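Local coordinates for cytochrome c XoxG (Methylobacterium extorquens, PDB 6ONQ), which binds heme c covalently and probably acts as an electron carrier in lanthanide-dependent methanol oxidation, at residues H92-V97 with P144-N149; I73-K78 with P176-D181. All blocks are in the same frame, centred on the assembly; numbering follows the deposited sequence.

Overall arrangement
Contact 1, between 92-97 and 144-149, belongs to the heme pocket, with Cys95 bonded to the cofactor and Phe146 packed on it. Contact 2, between 73-78 and 176-181, is a surface contact away from the annotated heme-binding residues. The two lie on opposite sides of the chain's centre, their own centres 26 Å apart and their nearest atoms about 9 Å apart. In sequence, both segments of contact 1 fall between the two segments of contact 2. Helix 82-94 has a part in both surroundings: Trp82 and Tyr85 near its start pack against residues of 176-181, while its last turn carries Glu94 into contact 1.

Contact 1: residues H92-V97 with P144-N149; sequences HAECHV and PAFGDN. With HEC (heme c), chain B.
Glu94 meets Phe146 and Asn149 most closely through one carboxylate oxygen, OE2. OE2 of Glu94 lies at the rim of the Phe146 ring, near its plane and 4.2 Å from CE2, and it stands 3.9 Å from Asn149 ND2, too far for a hydrogen bond. The two polar groups approach from opposite directions with their planes turned 70° apart. Glu94 reaches this place through a bend at chi2 (-99°), which folds the carboxylate away from an extended course.

Much of the remaining contact is made through the heme, with Cys95 on one side of the porphyrin and Phe146 on the other; Glu94 passes the edge of the macrocycle to meet 144-149 directly. Cys95 SG is covalently bonded to heme CAB at 1.8 Å. Cys95 opens the CXXCH motif of c-type cytochromes, which closes with the axial ligand His99. Across the macrocycle, Phe146 CE1 comes within 3.5 Å of the methine carbon CHC; heme CBB lies over one face of the ring, and the methyl CMC sits at its edge, in plane. Pro144 adds its CD, 3.8 Å from heme C3C, on the same side as Phe146 and immediately after the other axial ligand, Met143.

Behind this first shell, the turn 146-149 is a type I beta turn closed by Asn149 N to Phe146 O at 2.9 Å, and Phe146 is further held by backbone bonding to Leu128. Asn149 is the N-cap of helix 150-153, its OD1 weakly bonded to Asn151 N. Val152 of that helix touches both Glu94 and Phe146.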
loop_
_atom_site.group_PDB
_atom_site.type_symbol
_atom_site.label_atom_id
_atom_site.label_comp_id
_atom_site.label_asym_id
_atom_site.label_seq_id
_atom_site.Cartn_x
_atom_site.Cartn_y
_atom_site.Cartn_z
ATOM N N HIS A 92 -0.407 -10.018 -3.242
ATOM C CA HIS A 92 -0.291 -11.473 -3.253
ATOM C C HIS A 92 -0.544 -12.042 -4.649
ATOM O O HIS A 92 0.167 -12.950 -5.103
ATOM C CB HIS A 92 -1.268 -12.058 -2.236
ATOM C CG HIS A 92 -1.196 -13.549 -2.106
ATOM N ND1 HIS A 92 -1.676 -14.407 -3.073
ATOM C CD2 HIS A 92 -0.715 -14.334 -1.112
ATOM C CE1 HIS A 92 -1.484 -15.655 -2.686
ATOM N NE2 HIS A 92 -0.904 -15.638 -1.499
ATOM N N ALA A 93 -1.547 -11.506 -5.344
ATOM C CA ALA A 93 -1.864 -11.954 -6.694
ATOM C C ALA A 93 -0.723 -11.667 -7.658
ATOM O O ALA A 93 -0.189 -12.578 -8.300
ATOM C CB ALA A 93 -3.153 -11.274 -7.175
ATOM N N GLU A 94 -0.325 -10.402 -7.772
ATOM C CA GLU A 94 0.479 -9.978 -8.903
ATOM C C GLU A 94 1.935 -9.673 -8.580
ATOM O O GLU A 94 2.706 -9.442 -9.516
ATOM C CB GLU A 94 -0.156 -8.743 -9.563
ATOM C CG GLU A 94 -1.589 -8.944 -10.077
ATOM C CD GLU A 94 -1.675 -9.207 -11.590
ATOM O OE1 GLU A 94 -2.809 -9.240 -12.130
ATOM O OE2 GLU A 94 -0.618 -9.381 -12.244
ATOM N N CYS A 95 2.351 -9.672 -7.308
ATOM C CA CYS A 95 3.716 -9.228 -7.008
ATOM C C CYS A 95 4.480 -10.185 -6.104
ATOM O O CYS A 95 5.711 -10.269 -6.178
ATOM C CB CYS A 95 3.717 -7.843 -6.343
ATOM S SG CYS A 95 2.566 -6.628 -6.959
ATOM N N HIS A 96 3.752 -10.881 -5.231
ATOM C CA HIS A 96 4.341 -11.801 -4.260
ATOM C C HIS A 96 5.325 -12.776 -4.897
ATOM O O HIS A 96 6.305 -13.173 -4.261
ATOM C CB HIS A 96 3.196 -12.532 -3.546
ATOM C CG HIS A 96 3.566 -13.851 -2.945
ATOM N ND1 HIS A 96 3.997 -13.980 -1.642
ATOM C CD2 HIS A 96 3.508 -15.106 -3.449
ATOM C CE1 HIS A 96 4.220 -15.255 -1.379
ATOM N NE2 HIS A 96 3.934 -15.959 -2.460
ATOM N N VAL A 97 5.114 -13.134 -6.166
ATOM C CA VAL A 97 5.938 -14.162 -6.804
ATOM C C VAL A 97 7.408 -13.749 -6.827
ATOM O O VAL A 97 8.295 -14.527 -6.454
ATOM C CB VAL A 97 5.411 -14.469 -8.217
ATOM C CG1 VAL A 97 5.140 -13.177 -8.979
ATOM C CG2 VAL A 97 6.383 -15.373 -8.970
ATOM N N PRO A 144 9.069 -5.811 -14.739
ATOM C CA PRO A 144 8.258 -5.582 -15.941
ATOM C C PRO A 144 7.439 -4.308 -15.830
ATOM O O PRO A 144 6.975 -3.939 -14.751
ATOM C CB PRO A 144 7.342 -6.811 -16.001
ATOM C CG PRO A 144 7.862 -7.760 -14.965
ATOM C CD PRO A 144 8.610 -6.970 -13.961
ATOM N N ALA A 145 7.252 -3.643 -16.965
ATOM C CA ALA A 145 6.280 -2.562 -17.046
ATOM C C ALA A 145 4.871 -3.131 -16.944
ATOM O O ALA A 145 4.499 -4.014 -17.722
ATOM C CB ALA A 145 6.444 -1.802 -18.354
ATOM N N PHE A 146 4.081 -2.633 -15.993
ATOM C CA PHE A 146 2.697 -3.062 -15.851
ATOM C C PHE A 146 1.706 -2.077 -16.453
ATOM O O PHE A 146 0.502 -2.251 -16.264
ATOM C CB PHE A 146 2.344 -3.276 -14.387
ATOM C CG PHE A 146 2.902 -4.527 -13.797
ATOM C CD1 PHE A 146 4.187 -4.553 -13.285
ATOM C CD2 PHE A 146 2.129 -5.669 -13.714
ATOM C CE1 PHE A 146 4.690 -5.702 -12.718
ATOM C CE2 PHE A 146 2.625 -6.816 -13.154
ATOM C CZ PHE A 146 3.904 -6.838 -12.659
ATOM N N GLY A 147 2.181 -1.065 -17.182
ATOM C CA GLY A 147 1.290 -0.028 -17.687
ATOM C C GLY A 147 0.113 -0.553 -18.489
ATOM O O GLY A 147 -1.014 -0.065 -18.348
ATOM N N ASP A 148 0.345 -1.556 -19.336
ATOM C CA ASP A 148 -0.719 -2.100 -20.173
ATOM C C ASP A 148 -1.579 -3.140 -19.450
ATOM O O ASP A 148 -2.362 -3.850 -20.095
ATOM C CB ASP A 148 -0.130 -2.696 -21.455
ATOM C CG ASP A 148 0.581 -1.651 -22.318
ATOM O OD1 ASP A 148 0.981 -1.991 -23.460
ATOM O OD2 ASP A 148 0.744 -0.491 -21.856
ATOM N N ASN A 149 -1.492 -3.224 -18.129
ATOM C CA ASN A 149 -2.173 -4.258 -17.357
ATOM C C ASN A 149 -3.162 -3.593 -16.401
ATOM O O ASN A 149 -2.817 -3.253 -15.266
ATOM C CB ASN A 149 -1.137 -5.102 -16.627
ATOM C CG ASN A 149 -1.723 -6.311 -15.960
ATOM O OD1 ASN A 149 -2.942 -6.486 -15.898
ATOM N ND2 ASN A 149 -0.850 -7.148 -15.413
HETATM FE FE HEC B . 8.815 -5.356 -9.059
HETATM C CHA HEC B . 11.725 -3.574 -8.558
HETATM C CHB HEC B . 7.129 -3.029 -7.331
HETATM C CHC HEC B . 5.869 -7.031 -9.649
HETATM C CHD HEC B . 10.605 -7.990 -10.299
HETATM N NA HEC B . 9.349 -3.661 -8.093
HETATM C C1A HEC B . 10.566 -3.025 -8.067
HETATM C C2A HEC B . 10.389 -1.712 -7.465
HETATM C C3A HEC B . 9.112 -1.582 -7.136
HETATM C C4A HEC B . 8.452 -2.791 -7.525
HETATM C CMA HEC B . 8.403 -0.396 -6.453
HETATM C CAA HEC B . 11.487 -0.666 -7.226
HETATM C CBA HEC B . 12.369 -1.221 -6.117
HETATM C CGA HEC B . 13.347 -0.196 -5.625
HETATM O O1A HEC B . 14.026 0.455 -6.459
HETATM O O2A HEC B . 13.452 -0.054 -4.385
HETATM N NB HEC B . 6.874 -5.110 -8.603
HETATM C C1B HEC B . 6.411 -4.055 -7.855
HETATM C C2B HEC B . 4.990 -4.171 -7.688
HETATM C C3B HEC B . 4.590 -5.262 -8.323
HETATM C C4B HEC B . 5.774 -5.888 -8.905
HETATM C CMB HEC B . 4.073 -3.191 -6.937
HETATM C CAB HEC B . 3.084 -5.646 -8.332
HETATM C CBB HEC B . 2.544 -6.380 -9.282
HETATM N NC HEC B . 8.341 -7.206 -9.809
HETATM C C1C HEC B . 7.047 -7.654 -10.032
HETATM C C2C HEC B . 7.153 -8.908 -10.748
HETATM C C3C HEC B . 8.447 -9.199 -10.929
HETATM C C4C HEC B . 9.232 -8.121 -10.344
HETATM C CMC HEC B . 5.971 -9.791 -11.206
HETATM C CAC HEC B . 8.927 -10.483 -11.665
HETATM C CBC HEC B . 10.004 -11.142 -11.247
HETATM N ND HEC B . 10.780 -5.713 -9.346
HETATM C C1D HEC B . 11.314 -6.862 -9.911
HETATM C C2D HEC B . 12.749 -6.660 -10.030
HETATM C C3D HEC B . 13.047 -5.446 -9.562
HETATM C C4D HEC B . 11.820 -4.828 -9.112
HETATM C CMD HEC B . 13.777 -7.654 -10.604
HETATM C CAD HEC B . 14.454 -4.822 -9.484
HETATM C CBD HEC B . 14.764 -3.963 -10.706
HETATM C CGD HEC B . 16.143 -3.369 -10.545
HETATM O O1D HEC B . 16.943 -3.912 -9.743
HETATM O O2D HEC B . 16.456 -2.358 -11.216
#

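Contact 2: residues I73-K78 with P176-D181; sequences ITNDGK and PGEKED
Glu178 reaches from the 176-181 segment toward the turn at 73-78, beginning with CB, which lies 4.0 Å from the carbonyl oxygen of Lys78. CG is set anti to the backbone N (chi1 -161°), and the extended chain beyond it carries the carboxylate to the side chain of Asn75. There CD is 4.1 Å from Asn75 ND2, and both oxygens turn toward ND2, OE1 to 3.5 Å and OE2 to 4.0 Å, without forming a hydrogen bond. The side chains cross at about a right angle, with amide and carboxylate planes 40° apart.

Residues 75-78 form the connection of a beta hairpin between strands 69-74 and 79-80. Asn75, Asp76 and Gly77 all have positive phi, and the turn is drawn together by weak bonds, among them Lys78 NZ to Asn75 O at 3.3 Å. That folding takes the lysine's end away from the opposite segment, and its NZ remains 6.1 Å from Glu178 OE2.

Further along, Glu180 OE2 lies 3.9 Å from Thr74 OG1, while its OE1 is hydrogen-bonded to Tyr62 OH. Backbone bonds from both Glu178 and Glu180 to Val80 align the segment beside the edge strand 79-80, and Lys79 touches both glutamate side chains.

With no hydrogen bond or salt bridge directly joining 73-78 to 176-181, the contact is a loose polar apposition. The opposite charges of Lys78 and Glu178 probably attract weakly across solvent-accessible surface, whereas hydrogen bonds to Val80 and Tyr62 hold 176-181 beside the sheet.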
loop_
_atom_site.group_PDB
_atom_site.type_symbol
_atom_site.label_atom_id
_atom_site.label_comp_id
_atom_site.label_asym_id
_atom_site.label_seq_id
_atom_site.Cartn_x
_atom_site.Cartn_y
_atom_site.Cartn_z
ATOM N N ILE A 73 -5.212 2.573 10.012
ATOM C CA ILE A 73 -5.363 1.423 10.897
ATOM C C ILE A 73 -6.104 1.862 12.149
ATOM O O ILE A 73 -5.925 2.988 12.631
ATOM C CB ILE A 73 -3.996 0.815 11.257
ATOM C CG1 ILE A 73 -3.060 0.846 10.052
ATOM C CG2 ILE A 73 -4.146 -0.597 11.758
ATOM C CD1 ILE A 73 -3.549 0.066 8.887
ATOM N N THR A 74 -6.936 0.972 12.687
ATOM C CA THR A 74 -7.799 1.305 13.809
ATOM C C THR A 74 -7.934 0.094 14.728
ATOM O O THR A 74 -7.486 -1.012 14.407
ATOM C CB THR A 74 -9.163 1.801 13.313
ATOM O OG1 THR A 74 -9.540 1.065 12.139
ATOM C CG2 THR A 74 -9.094 3.296 12.977
ATOM N N ASN A 75 -8.538 0.336 15.892
ATOM C CA ASN A 75 -8.746 -0.659 16.952
ATOM C C ASN A 75 -7.499 -1.504 17.201
ATOM O O ASN A 75 -7.494 -2.726 17.056
ATOM C CB ASN A 75 -9.951 -1.546 16.653
ATOM C CG ASN A 75 -11.166 -0.746 16.250
ATOM O OD1 ASN A 75 -11.256 0.454 16.533
ATOM N ND2 ASN A 75 -12.116 -1.402 15.594
ATOM N N ASP A 76 -6.436 -0.809 17.597
ATOM C CA ASP A 76 -5.212 -1.429 18.101
ATOM C C ASP A 76 -4.622 -2.421 17.100
ATOM O O ASP A 76 -4.319 -3.572 17.423
ATOM C CB ASP A 76 -5.461 -2.085 19.458
ATOM C CG ASP A 76 -5.291 -1.106 20.614
ATOM O OD1 ASP A 76 -6.273 -0.415 20.960
ATOM O OD2 ASP A 76 -4.174 -1.018 21.169
ATOM N N GLY A 77 -4.458 -1.955 15.866
ATOM C CA GLY A 77 -3.694 -2.688 14.878
ATOM C C GLY A 77 -4.403 -3.849 14.228
ATOM O O GLY A 77 -3.737 -4.703 13.629
ATOM N N LYS A 78 -5.730 -3.905 14.307
ATOM C CA LYS A 78 -6.488 -5.031 13.772
ATOM C C LYS A 78 -7.360 -4.663 12.582
ATOM O O LYS A 78 -7.431 -5.427 11.618
ATOM C CB LYS A 78 -7.353 -5.646 14.878
ATOM C CG LYS A 78 -6.533 -6.232 16.024
ATOM C CD LYS A 78 -7.362 -7.173 16.887
ATOM C CE LYS A 78 -8.502 -6.444 17.599
ATOM N NZ LYS A 78 -8.016 -5.548 18.693
ATOM N N PRO A 176 -4.839 -9.007 6.383
ATOM C CA PRO A 176 -5.827 -8.150 7.055
ATOM C C PRO A 176 -7.147 -8.883 7.253
ATOM O O PRO A 176 -7.673 -9.497 6.322
ATOM C CB PRO A 176 -5.973 -6.956 6.104
ATOM C CG PRO A 176 -4.713 -6.946 5.312
ATOM C CD PRO A 176 -4.335 -8.391 5.144
ATOM N N GLY A 177 -7.666 -8.815 8.466
ATOM C CA GLY A 177 -8.937 -9.433 8.830
ATOM C C GLY A 177 -10.035 -8.415 8.777
ATOM O O GLY A 177 -10.681 -8.181 7.731
ATOM N N GLU A 178 -10.312 -7.785 9.915
ATOM C CA GLU A 178 -11.277 -6.703 9.966
ATOM C C GLU A 178 -10.869 -5.609 8.992
ATOM O O GLU A 178 -9.712 -5.185 8.968
ATOM C CB GLU A 178 -11.361 -6.151 11.391
ATOM C CG GLU A 178 -12.624 -5.340 11.708
ATOM C CD GLU A 178 -12.560 -4.637 13.074
ATOM O OE1 GLU A 178 -13.422 -3.763 13.331
ATOM O OE2 GLU A 178 -11.654 -4.954 13.887
ATOM N N LYS A 179 -11.816 -5.173 8.170
ATOM C CA LYS A 179 -11.609 -4.065 7.251
ATOM C C LYS A 179 -12.722 -3.045 7.436
ATOM O O LYS A 179 -13.703 -3.280 8.149
ATOM C CB LYS A 179 -11.560 -4.540 5.788
ATOM C CG LYS A 179 -12.920 -4.922 5.202
ATOM C CD LYS A 179 -12.791 -5.913 4.046
ATOM C CE LYS A 179 -12.859 -7.364 4.525
ATOM N NZ LYS A 179 -14.253 -7.811 4.835
ATOM N N GLU A 180 -12.549 -1.893 6.797
ATOM C CA GLU A 180 -13.632 -0.936 6.646
ATOM C C GLU A 180 -14.370 -1.246 5.355
ATOM O O GLU A 180 -13.823 -1.862 4.437
ATOM C CB GLU A 180 -13.114 0.508 6.642
ATOM C CG GLU A 180 -12.095 0.790 7.754
ATOM C CD GLU A 180 -11.615 2.237 7.825
ATOM O OE1 GLU A 180 -11.916 3.043 6.908
ATOM O OE2 GLU A 180 -10.927 2.565 8.823
ATOM N N ASP A 181 -15.630 -0.825 5.292
ATOM C CA ASP A 181 -16.455 -1.163 4.140
ATOM C C ASP A 181 -15.860 -0.591 2.857
ATOM O O ASP A 181 -15.212 0.460 2.859
ATOM C CB ASP A 181 -17.880 -0.649 4.339
ATOM C CG ASP A 181 -18.679 -1.524 5.281
ATOM O OD1 ASP A 181 -19.917 -1.581 5.136
ATOM O OD2 ASP A 181 -18.062 -2.156 6.167
#